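Local coordinates for cell wall surface anchor family protein (Streptococcus agalactiae serogroup V, PDB 3TW0) that serves as the adhesive tip pilin of the group B streptococcal pilus and probably binds host targets through its metal-binding von Willebrand factor A domain, at residues I45-S50 with C360-L365. The protein carries 2 engineered substitutions. Sequence-based numbering, arbitrary orientation.
Engineered in segment 360-365: C360 (natural residue Lys).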
loop_
_atom_site.group_PDB
_atom_site.type_symbol
_atom_site.label_atom_id
_atom_site.label_comp_id
_atom_site.label_asym_id
_atom_site.label_seq_id
_atom_site.Cartn_x
_atom_site.Cartn_y
_atom_site.Cartn_z
ATOM N N ILE A 45 13.782 11.777 13.747
ATOM C CA ILE A 45 13.376 11.759 15.138
ATOM C C ILE A 45 14.329 12.609 15.990
ATOM O O ILE A 45 13.864 13.482 16.723
ATOM C CB ILE A 45 13.273 10.303 15.709
ATOM C CG1 ILE A 45 12.242 9.444 14.930
ATOM C CG2 ILE A 45 12.939 10.336 17.196
ATOM C CD1 ILE A 45 10.761 9.869 15.055
ATOM N N ASP A 46 15.637 12.374 15.884
ATOM C CA ASP A 46 16.610 13.125 16.702
ATOM C C ASP A 46 16.489 14.615 16.414
ATOM O O ASP A 46 16.530 15.434 17.339
ATOM C CB ASP A 46 18.055 12.675 16.461
ATOM C CG ASP A 46 18.331 11.277 16.974
ATOM O OD1 ASP A 46 17.580 10.784 17.857
ATOM O OD2 ASP A 46 19.303 10.656 16.484
ATOM N N LYS A 47 16.328 14.959 15.139
ATOM C CA LYS A 47 16.229 16.366 14.762
ATOM C C LYS A 47 14.985 17.010 15.373
ATOM O O LYS A 47 15.102 18.024 16.062
ATOM C CB LYS A 47 16.305 16.581 13.243
ATOM C CG LYS A 47 16.464 18.084 12.890
ATOM C CD LYS A 47 16.286 18.406 11.402
ATOM C CE LYS A 47 17.640 18.602 10.718
ATOM N NZ LYS A 47 17.583 19.635 9.636
ATOM N N ILE A 48 13.813 16.412 15.151
ATOM C CA ILE A 48 12.553 16.943 15.696
ATOM C C ILE A 48 12.553 17.085 17.220
ATOM O O ILE A 48 12.148 18.124 17.753
ATOM C CB ILE A 48 11.327 16.096 15.261
ATOM C CG1 ILE A 48 11.283 15.995 13.744
ATOM C CG2 ILE A 48 9.998 16.700 15.788
ATOM C CD1 ILE A 48 10.544 14.783 13.271
ATOM N N THR A 49 13.007 16.041 17.908
ATOM C CA THR A 49 12.931 16.009 19.351
ATOM C C THR A 49 14.045 16.807 20.040
ATOM O O THR A 49 14.120 16.802 21.269
ATOM C CB THR A 49 12.978 14.568 19.887
ATOM O OG1 THR A 49 14.193 13.940 19.452
ATOM C CG2 THR A 49 11.765 13.765 19.403
ATOM N N SER A 50 14.906 17.466 19.262
ATOM C CA SER A 50 15.941 18.322 19.836
ATOM C C SER A 50 15.258 19.461 20.590
ATOM O O SER A 50 15.646 19.792 21.719
ATOM C CB SER A 50 16.920 18.827 18.776
ATOM O OG SER A 50 16.255 19.627 17.816
ATOM N N CYS A 360 17.722 19.202 -0.620
ATOM C CA CYS A 360 16.262 19.247 -0.682
ATOM C C CYS A 360 15.671 19.009 0.732
ATOM O O CYS A 360 14.795 19.746 1.172
ATOM C CB CYS A 360 15.762 18.196 -1.677
ATOM S SG CYS A 360 13.957 18.086 -1.972
ATOM N N ILE A 361 16.191 18.010 1.444
ATOM C CA ILE A 361 15.672 17.655 2.773
ATOM C C ILE A 361 15.973 18.716 3.829
ATOM O O ILE A 361 15.081 19.092 4.603
ATOM C CB ILE A 361 16.211 16.266 3.250
ATOM C CG1 ILE A 361 15.829 15.160 2.264
ATOM C CG2 ILE A 361 15.770 15.963 4.704
ATOM C CD1 ILE A 361 16.442 13.789 2.648
ATOM N N TYR A 362 17.226 19.187 3.875
ATOM C CA TYR A 362 17.611 20.325 4.721
ATOM C C TYR A 362 16.699 21.521 4.469
ATOM O O TYR A 362 16.155 22.107 5.405
ATOM C CB TYR A 362 19.063 20.776 4.448
ATOM C CG TYR A 362 19.546 21.737 5.499
ATOM C CD1 TYR A 362 20.149 21.262 6.664
ATOM C CD2 TYR A 362 19.340 23.120 5.372
ATOM C CE1 TYR A 362 20.560 22.117 7.649
ATOM C CE2 TYR A 362 19.752 23.997 6.365
ATOM C CZ TYR A 362 20.358 23.486 7.496
ATOM O OH TYR A 362 20.746 24.316 8.508
ATOM N N ASP A 363 16.540 21.889 3.197
ATOM C CA ASP A 363 15.774 23.089 2.862
ATOM C C ASP A 363 14.340 23.048 3.361
ATOM O O ASP A 363 13.869 24.033 3.936
ATOM C CB ASP A 363 15.827 23.397 1.371
ATOM C CG ASP A 363 17.153 24.054 0.951
ATOM O OD1 ASP A 363 17.929 24.522 1.822
ATOM O OD2 ASP A 363 17.416 24.095 -0.268
ATOM N N GLU A 364 13.666 21.911 3.199
ATOM C CA GLU A 364 12.274 21.808 3.635
ATOM C C GLU A 364 12.132 21.858 5.179
ATOM O O GLU A 364 11.252 22.555 5.700
ATOM C CB GLU A 364 11.586 20.583 3.003
ATOM C CG GLU A 364 12.185 19.201 3.389
ATOM C CD GLU A 364 11.507 18.011 2.675
ATOM O OE1 GLU A 364 10.634 18.242 1.795
ATOM O OE2 GLU A 364 11.865 16.843 2.980
ATOM N N LEU A 365 13.021 21.156 5.896
ATOM C CA LEU A 365 12.958 21.046 7.355
ATOM C C LEU A 365 13.371 22.327 8.069
ATOM O O LEU A 365 12.906 22.608 9.186
ATOM C CB LEU A 365 13.857 19.915 7.853
ATOM C CG LEU A 365 13.407 18.479 7.575
ATOM C CD1 LEU A 365 14.512 17.511 7.880
ATOM C CD2 LEU A 365 12.148 18.134 8.382
#
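K47 reaches from the last turn of helix 33-48 to L365 and Y362 on helix 358-366, and this one side chain carries nearly all of the contact. Its first two torsions are extended (chi1 -169°), which sends the chain straight out from its own helix, while bends at the third and fourth torsions angle the end obliquely across L365. The closer-packed part is aliphatic, CD of K47 lying 4.0 Å from CD1 of the buried L365. The charged NZ also lies over the leucine, 4.1 Å from L365 CB. On the exposed side the fit is slacker. There NZ approaches the Y362 ring obliquely, 4.3 Å from CD1, and no hydrogen bond or salt bridge joins the two segments. Within segment 45-50, S50 OG donates to K47 O over 2.6 Å, in the carbonyl plane. The engineered C360, one turn before E364, faces elsewhere and forms a disulfide with C353. In the von Willebrand factor A fold the contact joins two helices far from the magnesium site: I48 packs on V56 of edge strand 55-61, whereas I361 and E364 rest on strand 319-324 of the same parallel sheet.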